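Local coordinates for peptidoglycan D,D-transpeptidase PbpA (PDB 3UN7), which probably cross-links the peptidoglycan of the mycobacterial cell wall as a D,D-transpeptidase, acting through a serine acyl-ester and helping to regulate cell length, at residues F257-L260 with G261-G265; R270-A273 with R274-G277; L318-A321 with E322-A325; Q358-A361 with V362-V366. All coordinates share one frame; numbering follows the deposited sequence.

Contact 1: residues F257-L260 with G261-G265; sequences FVQL and GIRTG
I262 and V258, one helical turn apart, lie side by side and point the same way. In I262, CB stands 3.5 Å from V258 O. CG1 comes to 3.4 Å from that same V258 O, since a chi1 of -69° sets it anti to the carbonyl carbon and beside its own backbone N. CD1, the tip, lies 3.5 Å from V258 O and 3.8 Å from V258 CG1, and the pair goes on to meet L222 and P223. T264 adds a side-chain bond to the backbone ladder, its OG1 and its N each giving L260 O a hydrogen bond of 2.8 Å. The hydroxyl sits above the carbonyl plane, 38° out of it, while the amide arrives from the opposite face, so two donors grip one oxygen close to the helix end. R263 bends at chi3 and brings NH2 within 4.3 Å of Q259 CD at an oblique tilt, without bonding; Q259 OE1 instead accepts from T215 N. G265, with positive phi, is the first residue to leave helical angles and sits at the N-cap of helix 266-275. F257, L260 and T264 pack on helix 196-205, F257 touching K196, the lysine of the SxxK motif of penicillin-binding proteins. This is helix-on-helix packing in the transpeptidase domain beside the active site, the side chain of F257 about 8 Å from that of S193, probably the acylated serine.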
loop_
_atom_site.group_PDB
_atom_site.type_symbol
_atom_site.label_atom_id
_atom_site.label_comp_id
_atom_site.label_asym_id
_atom_site.label_seq_id
_atom_site.Cartn_x
_atom_site.Cartn_y
_atom_site.Cartn_z
ATOM N N PHE A 257 -20.080 14.798 0.528
ATOM C CA PHE A 257 -19.433 14.020 1.585
ATOM C C PHE A 257 -19.081 14.835 2.835
ATOM O O PHE A 257 -19.046 14.294 3.945
ATOM C CB PHE A 257 -18.262 13.216 1.027
ATOM C CG PHE A 257 -18.720 12.045 0.225
ATOM C CD1 PHE A 257 -19.036 10.851 0.861
ATOM C CD2 PHE A 257 -18.939 12.162 -1.144
ATOM C CE1 PHE A 257 -19.509 9.764 0.137
ATOM C CE2 PHE A 257 -19.416 11.080 -1.873
ATOM C CZ PHE A 257 -19.702 9.875 -1.224
ATOM N N VAL A 258 -18.842 16.131 2.658
ATOM C CA VAL A 258 -18.682 17.028 3.804
ATOM C C VAL A 258 -20.001 17.007 4.585
ATOM O O VAL A 258 -20.022 16.766 5.799
ATOM C CB VAL A 258 -18.309 18.469 3.350
ATOM C CG1 VAL A 258 -18.406 19.465 4.513
ATOM C CG2 VAL A 258 -16.900 18.479 2.755
ATOM N N GLN A 259 -21.096 17.223 3.869
ATOM C CA GLN A 259 -22.438 17.203 4.466
ATOM C C GLN A 259 -22.747 15.834 5.090
ATOM O O GLN A 259 -23.192 15.752 6.232
ATOM C CB GLN A 259 -23.487 17.589 3.416
ATOM C CG GLN A 259 -24.901 17.759 3.965
ATOM C CD GLN A 259 -25.919 17.890 2.869
ATOM O OE1 GLN A 259 -25.918 17.124 1.908
ATOM N NE2 GLN A 259 -26.788 18.879 2.993
ATOM N N LEU A 260 -22.453 14.762 4.357
ATOM C CA LEU A 260 -22.718 13.406 4.836
ATOM C C LEU A 260 -21.910 13.043 6.089
ATOM O O LEU A 260 -22.448 12.463 7.022
ATOM C CB LEU A 260 -22.473 12.375 3.722
ATOM C CG LEU A 260 -22.692 10.902 4.114
ATOM C CD1 LEU A 260 -24.178 10.631 4.390
ATOM C CD2 LEU A 260 -22.148 9.937 3.059
ATOM N N GLY A 261 -20.618 13.375 6.093
ATOM C CA GLY A 261 -19.753 13.065 7.227
ATOM C C GLY A 261 -20.149 13.816 8.483
ATOM O O GLY A 261 -20.206 13.248 9.577
ATOM N N ILE A 262 -20.407 15.107 8.337
ATOM C CA ILE A 262 -20.888 15.901 9.470
ATOM C C ILE A 262 -22.202 15.312 10.007
ATOM O O ILE A 262 -22.373 15.182 11.213
ATOM C CB ILE A 262 -20.992 17.409 9.123
ATOM C CG1 ILE A 262 -19.585 17.997 8.941
ATOM C CG2 ILE A 262 -21.786 18.179 10.202
ATOM C CD1 ILE A 262 -19.552 19.315 8.168
ATOM N N ARG A 263 -23.096 14.904 9.110
ATOM C CA ARG A 263 -24.360 14.276 9.519
ATOM C C ARG A 263 -24.106 12.965 10.267
ATOM O O ARG A 263 -24.755 12.668 11.270
ATOM C CB ARG A 263 -25.219 13.992 8.291
ATOM C CG ARG A 263 -26.673 13.699 8.607
ATOM C CD ARG A 263 -27.311 12.789 7.555
ATOM N NE ARG A 263 -27.738 13.404 6.286
ATOM C CZ ARG A 263 -28.032 14.688 6.060
ATOM N NH1 ARG A 263 -27.956 15.609 7.019
ATOM N NH2 ARG A 263 -28.417 15.057 4.838
ATOM N N THR A 264 -23.157 12.178 9.766
ATOM C CA THR A 264 -22.872 10.864 10.330
ATOM C C THR A 264 -22.201 10.981 11.704
ATOM O O THR A 264 -22.500 10.205 12.622
ATOM C CB THR A 264 -22.044 10.015 9.329
ATOM O OG1 THR A 264 -22.774 9.924 8.087
ATOM C CG2 THR A 264 -21.804 8.609 9.860
ATOM N N GLY A 265 -21.304 11.957 11.837
ATOM C CA GLY A 265 -20.708 12.314 13.127
ATOM C C GLY A 265 -19.305 11.777 13.350
ATOM O O GLY A 265 -18.919 10.745 12.786
#

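Contact 2: residues R270-A273 with R274-G277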
loop_
_atom_site.group_PDB
_atom_site.type_symbol
_atom_site.label_atom_id
_atom_site.label_comp_id
_atom_site.label_asym_id
_atom_site.label_seq_id
_atom_site.Cartn_x
_atom_site.Cartn_y
_atom_site.Cartn_z
ATOM N N ARG A 270 -14.741 7.786 13.383
ATOM C CA ARG A 270 -13.654 7.199 14.185
ATOM C C ARG A 270 -13.794 5.688 14.329
ATOM O O ARG A 270 -12.804 4.953 14.248
ATOM C CB ARG A 270 -13.650 7.796 15.607
ATOM C CG ARG A 270 -13.273 9.271 15.709
ATOM C CD ARG A 270 -13.078 9.724 17.183
ATOM N NE ARG A 270 -12.911 11.177 17.273
ATOM C CZ ARG A 270 -13.786 12.023 17.821
ATOM N NH1 ARG A 270 -13.528 13.331 17.822
ATOM N NH2 ARG A 270 -14.911 11.578 18.378
ATOM N N SER A 271 -15.024 5.248 14.590
ATOM C CA SER A 271 -15.349 3.843 14.760
ATOM C C SER A 271 -15.162 3.058 13.471
ATOM O O SER A 271 -14.618 1.950 13.491
ATOM C CB SER A 271 -16.788 3.687 15.258
ATOM O OG SER A 271 -17.156 2.309 15.306
ATOM N N MET A 272 -15.604 3.628 12.352
ATOM C CA MET A 272 -15.436 2.960 11.053
ATOM C C MET A 272 -13.973 2.937 10.616
ATOM O O MET A 272 -13.487 1.923 10.114
ATOM C CB MET A 272 -16.330 3.570 9.968
ATOM C CG MET A 272 -16.358 2.740 8.675
ATOM S SD MET A 272 -16.884 1.026 8.944
ATOM C CE MET A 272 -18.569 1.257 9.489
ATOM N N ALA A 273 -13.281 4.063 10.799
ATOM C CA ALA A 273 -11.834 4.139 10.564
ATOM C C ALA A 273 -11.108 3.026 11.326
ATOM O O ALA A 273 -10.277 2.333 10.766
ATOM C CB ALA A 273 -11.301 5.517 10.974
ATOM N N ARG A 274 -11.450 2.857 12.603
ATOM C CA ARG A 274 -10.868 1.812 13.444
ATOM C C ARG A 274 -11.211 0.407 12.931
ATOM O O ARG A 274 -10.345 -0.473 12.881
ATOM C CB ARG A 274 -11.329 1.970 14.894
ATOM C CG ARG A 274 -10.411 1.314 15.913
ATOM C CD ARG A 274 -9.284 2.261 16.352
ATOM N NE ARG A 274 -9.711 3.265 17.344
ATOM C CZ ARG A 274 -10.142 4.494 17.054
ATOM N NH1 ARG A 274 -10.236 4.915 15.790
ATOM N NH2 ARG A 274 -10.492 5.311 18.033
ATOM N N ALA A 275 -12.467 0.211 12.540
ATOM C CA ALA A 275 -12.911 -1.071 11.995
ATOM C C ALA A 275 -12.076 -1.457 10.764
ATOM O O ALA A 275 -11.864 -2.636 10.491
ATOM C CB ALA A 275 -14.387 -1.012 11.641
ATOM N N PHE A 276 -11.606 -0.446 10.036
ATOM C CA PHE A 276 -10.816 -0.660 8.836
ATOM C C PHE A 276 -9.323 -0.581 9.090
ATOM O O PHE A 276 -8.546 -0.462 8.143
ATOM C CB PHE A 276 -11.208 0.335 7.751
ATOM C CG PHE A 276 -12.336 -0.127 6.893
ATOM C CD1 PHE A 276 -12.104 -1.010 5.834
ATOM C CD2 PHE A 276 -13.629 0.308 7.135
ATOM C CE1 PHE A 276 -13.163 -1.430 5.005
ATOM C CE2 PHE A 276 -14.703 -0.108 6.314
ATOM C CZ PHE A 276 -14.465 -0.981 5.259
ATOM N N GLY A 277 -8.934 -0.630 10.363
ATOM C CA GLY A 277 -7.537 -0.750 10.754
ATOM C C GLY A 277 -6.787 0.527 11.077
ATOM O O GLY A 277 -5.598 0.478 11.391
#
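The F276 ring turns its edge to M272: the backbone oxygen of that residue lies in the ring plane, 3.4 Å from F276 CD2, and the thioether follows along the same rim. M272 SD is 4.8 Å from the ring centroid and 77° off the ring normal, with its closest approach, 3.6 Å, to F276 CE2. The methionine reaches this position by leaving with CG anti to the backbone N (chi1 -170°) and then folding at chi2 and chi3; its SD also lies 4.2 Å from A275 CB. The F276 side chain touches I198 of helix 196-205, I323 and T326 of helix 317-328, and A361. The R274 guanidinium is the other flat group. Bends at chi2 and chi3 curl it back over the preceding turn until NH1 stands 3.0 Å from R270 O, obliquely and at too poor an angle for a hydrogen bond; that oxygen takes the backbone N of R274 instead. D279 gives NH1 a long, weak ion pair. R270 runs roughly alongside but carries its tip away from 274-277, to a salt bridge with D267 and a hydrogen bond to P296 O. At the helix end F276 N bonds to M272 O over 3.0 Å, with a weak second link to A273 O. G277, with positive phi, then closes a Schellman motif in which L278 N pairs with A273 O and G277 N with R274 O, 2.9 Å apart: a C-terminal helix cap with a Met-aromatic pair beside it.

Contact 3: residues L318-A321 with E322-A325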
loop_
_atom_site.group_PDB
_atom_site.type_symbol
_atom_site.label_atom_id
_atom_site.label_comp_id
_atom_site.label_asym_id
_atom_site.label_seq_id
_atom_site.Cartn_x
_atom_site.Cartn_y
_atom_site.Cartn_z
ATOM N N LEU A 318 -0.220 0.674 1.977
ATOM C CA LEU A 318 -0.700 -0.645 2.393
ATOM C C LEU A 318 -2.074 -0.604 3.089
ATOM O O LEU A 318 -2.931 -1.454 2.817
ATOM C CB LEU A 318 0.324 -1.334 3.295
ATOM C CG LEU A 318 -0.088 -2.675 3.909
ATOM C CD1 LEU A 318 -0.278 -3.728 2.835
ATOM C CD2 LEU A 318 0.923 -3.160 4.977
ATOM N N ALA A 319 -2.271 0.348 4.007
ATOM C CA ALA A 319 -3.580 0.507 4.673
ATOM C C ALA A 319 -4.703 0.828 3.666
ATOM O O ALA A 319 -5.815 0.315 3.788
ATOM C CB ALA A 319 -3.504 1.569 5.779
ATOM N N ASN A 320 -4.414 1.659 2.661
ATOM C CA ASN A 320 -5.423 1.929 1.633
ATOM C C ASN A 320 -5.702 0.685 0.765
ATOM O O ASN A 320 -6.856 0.428 0.440
ATOM C CB ASN A 320 -5.089 3.176 0.794
ATOM C CG ASN A 320 -6.270 4.167 0.694
ATOM O OD1 ASN A 320 -7.390 3.868 1.105
ATOM N ND2 ASN A 320 -6.011 5.345 0.125
ATOM N N ALA A 321 -4.676 -0.095 0.410
ATOM C CA ALA A 321 -4.890 -1.393 -0.279
ATOM C C ALA A 321 -5.740 -2.321 0.572
ATOM O O ALA A 321 -6.586 -3.044 0.044
ATOM C CB ALA A 321 -3.554 -2.092 -0.630
ATOM N N GLU A 322 -5.501 -2.285 1.886
ATOM C CA GLU A 322 -6.215 -3.121 2.856
ATOM C C GLU A 322 -7.723 -2.790 2.932
ATOM O O GLU A 322 -8.561 -3.693 3.068
ATOM C CB GLU A 322 -5.571 -2.970 4.245
ATOM C CG GLU A 322 -5.153 -4.290 4.912
ATOM C CD GLU A 322 -4.315 -4.090 6.183
ATOM O OE1 GLU A 322 -3.315 -3.335 6.121
ATOM O OE2 GLU A 322 -4.647 -4.686 7.241
ATOM N N ILE A 323 -8.064 -1.504 2.871
ATOM C CA ILE A 323 -9.488 -1.090 2.796
ATOM C C ILE A 323 -10.146 -1.726 1.580
ATOM O O ILE A 323 -11.215 -2.344 1.686
ATOM C CB ILE A 323 -9.645 0.445 2.764
ATOM C CG1 ILE A 323 -9.257 1.039 4.117
ATOM C CG2 ILE A 323 -11.087 0.860 2.439
ATOM C CD1 ILE A 323 -8.907 2.515 4.050
ATOM N N ALA A 324 -9.487 -1.607 0.428
ATOM C CA ALA A 324 -9.987 -2.207 -0.804
ATOM C C ALA A 324 -10.075 -3.750 -0.686
ATOM O O ALA A 324 -11.064 -4.357 -1.112
ATOM C CB ALA A 324 -9.113 -1.778 -2.006
ATOM N N ALA A 325 -9.043 -4.372 -0.104
ATOM C CA ALA A 325 -9.001 -5.840 0.084
ATOM C C ALA A 325 -10.114 -6.324 1.029
ATOM O O ALA A 325 -10.732 -7.355 0.807
ATOM C CB ALA A 325 -7.638 -6.260 0.638
#
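From L318 to A325 the backbone is regular helix, with E322 N, I323 N and A325 N bonded to L318 O, A319 O and A321 O, while A324 N holds N320 O only weakly at 3.3 Å. E322 crosses L318 obliquely: its extended chain carries OE1 to 4.0 Å from L318 CG, and its CB lies 3.3 Å from A319 O. Its chi1, -126°, is away from a staggered position. N320 is similarly eclipsed, at -129°, and its OD1 meets I323 CD1 at 3.6 Å. The amide's other end, ND2, donates to the hydroxyl of T194, the residue after the probable nucleophile S193; the side chains of N320 and S193 are about 9 Å apart. Here the helix is a core element of the serine transpeptidase fold, lying against the central antiparallel sheet: L318 and A321 pack on V134 and L136 of strand 131-136, A321 and A325 on A428 and A426, and N320 on W413 and I415. A321 and A325, with only a methyl each, meet the strands directly. E322 instead reaches P336, and I323 passes its CG1 3.5 Å from A319 O.

Contact 4: residues Q358-A361 with V362-V366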
loop_
_atom_site.group_PDB
_atom_site.type_symbol
_atom_site.label_atom_id
_atom_site.label_comp_id
_atom_site.label_asym_id
_atom_site.label_seq_id
_atom_site.Cartn_x
_atom_site.Cartn_y
_atom_site.Cartn_z
ATOM N N GLN A 358 -8.394 -11.242 10.620
ATOM C CA GLN A 358 -8.016 -10.268 11.629
ATOM C C GLN A 358 -9.242 -9.628 12.288
ATOM O O GLN A 358 -9.311 -9.521 13.519
ATOM C CB GLN A 358 -7.148 -9.205 10.960
ATOM C CG GLN A 358 -6.429 -8.271 11.880
ATOM C CD GLN A 358 -5.289 -7.568 11.166
ATOM O OE1 GLN A 358 -5.506 -6.741 10.269
ATOM N NE2 GLN A 358 -4.064 -7.888 11.566
ATOM N N ARG A 359 -10.208 -9.224 11.462
ATOM C CA ARG A 359 -11.340 -8.422 11.921
ATOM C C ARG A 359 -12.430 -8.344 10.854
ATOM O O ARG A 359 -12.129 -8.328 9.661
ATOM C CB ARG A 359 -10.835 -7.013 12.249
ATOM C CG ARG A 359 -11.875 -6.061 12.801
ATOM C CD ARG A 359 -11.271 -4.673 12.963
ATOM N NE ARG A 359 -11.705 -4.003 14.200
ATOM C CZ ARG A 359 -12.966 -3.697 14.527
ATOM N NH1 ARG A 359 -13.998 -4.007 13.731
ATOM N NH2 ARG A 359 -13.198 -3.078 15.677
ATOM N N ARG A 360 -13.693 -8.319 11.271
ATOM C CA ARG A 360 -14.758 -7.914 10.366
ATOM C C ARG A 360 -14.956 -6.404 10.490
ATOM O O ARG A 360 -15.312 -5.899 11.563
ATOM C CB ARG A 360 -16.077 -8.651 10.630
ATOM C CG ARG A 360 -17.202 -8.144 9.732
ATOM C CD ARG A 360 -18.480 -8.979 9.784
ATOM N NE ARG A 360 -18.405 -10.197 8.973
ATOM C CZ ARG A 360 -18.432 -10.240 7.637
ATOM N NH1 ARG A 360 -18.371 -11.418 7.028
ATOM N NH2 ARG A 360 -18.522 -9.126 6.906
ATOM N N ALA A 361 -14.720 -5.693 9.386
ATOM C CA ALA A 361 -14.830 -4.240 9.376
ATOM C C ALA A 361 -16.270 -3.801 9.170
ATOM O O ALA A 361 -16.719 -2.804 9.734
ATOM C CB ALA A 361 -13.955 -3.663 8.280
ATOM N N VAL A 362 -16.987 -4.563 8.359
ATOM C CA VAL A 362 -18.264 -4.126 7.828
ATOM C C VAL A 362 -19.056 -5.391 7.476
ATOM O O VAL A 362 -18.463 -6.432 7.177
ATOM C CB VAL A 362 -17.974 -3.191 6.604
ATOM C CG1 VAL A 362 -18.121 -3.908 5.256
ATOM C CG2 VAL A 362 -18.751 -1.935 6.698
ATOM N N SER A 363 -20.389 -5.316 7.549
ATOM C CA SER A 363 -21.249 -6.463 7.264
ATOM C C SER A 363 -21.108 -6.855 5.787
ATOM O O SER A 363 -20.638 -6.042 4.984
ATOM C CB SER A 363 -22.699 -6.101 7.567
ATOM O OG SER A 363 -23.159 -5.123 6.656
ATOM N N PRO A 364 -21.491 -8.094 5.421
ATOM C CA PRO A 364 -21.434 -8.473 4.005
ATOM C C PRO A 364 -22.309 -7.585 3.122
ATOM O O PRO A 364 -21.970 -7.332 1.960
ATOM C CB PRO A 364 -21.969 -9.909 4.003
ATOM C CG PRO A 364 -21.675 -10.415 5.387
ATOM C CD PRO A 364 -21.963 -9.213 6.256
ATOM N N GLN A 365 -23.417 -7.108 3.685
ATOM C CA GLN A 365 -24.343 -6.242 2.967
ATOM C C GLN A 365 -23.695 -4.894 2.645
ATOM O O GLN A 365 -23.823 -4.387 1.527
ATOM C CB GLN A 365 -25.642 -6.036 3.768
ATOM C CG GLN A 365 -26.507 -7.290 3.960
ATOM C CD GLN A 365 -25.871 -8.343 4.878
ATOM O OE1 GLN A 365 -25.165 -8.019 5.843
ATOM N NE2 GLN A 365 -26.129 -9.616 4.576
ATOM N N VAL A 366 -23.004 -4.321 3.622
ATOM C CA VAL A 366 -22.323 -3.048 3.412
ATOM C C VAL A 366 -21.166 -3.230 2.422
ATOM O O VAL A 366 -21.014 -2.435 1.494
ATOM C CB VAL A 366 -21.904 -2.395 4.756
ATOM C CG1 VAL A 366 -21.062 -1.146 4.526
ATOM C CG2 VAL A 366 -23.164 -2.029 5.570
#
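R360 is pressed closely against the turn at V362 and P364. Its NH2 gives V362 O a hydrogen bond of 2.7 Å with an N-H...O angle of 147°; the donor lies in the carbonyl plane, and the oxygen in turn lies near the guanidinium plane. Lower down the chain CG is 3.3 Å from V362 O, and a bend at chi3 (-80°) swings the group round to that oxygen. P364 covers one guanidinium face, with CD 3.5 Å from R360 NH2, the two side chains crossing at about a right angle. The tight turn has a polar cost: V362 N is buried with no partner in the model. Just beyond, S363 is the N-cap of helix 364-379, its OG accepting from V366 N at 3.1 Å. The other side is looser. Both arginines lie at the surface, but R359 touches nothing of 362-366; its NH1 makes a weak bond of 3.2 Å to R360 O, where Q358 and R359 form a classic beta bulge opposite T333. Since R360 NH2 also donates to G330 O, the same nitrogen ties the strand-to-helix turn to the chain leading into strand 332-334, and its charge probably polarises the V362 carbonyl.

In the fold
Contacts 2, 3 and 4 join up around F276 and A361. F276 CD1 of contact 2 lies 3.9 Å from I323 CG1 of contact 3, A275 O is 3.2 Å from A361 CB of contact 4, and that same A275 O is 3.3 Å from R359 CD. The link between contacts 3 and 4 is slighter, E322 approaching Q358. Contact 1 stands apart: helix 266-275 follows helix 254-264 in the chain, yet the centre of contact 1 is 16 Å from that of contact 2 and 23 Å from that of contact 3. Contacts 1 and 3 nonetheless both approach S193, through F257 and N320, whereas contacts 2 and 4 lie away from it.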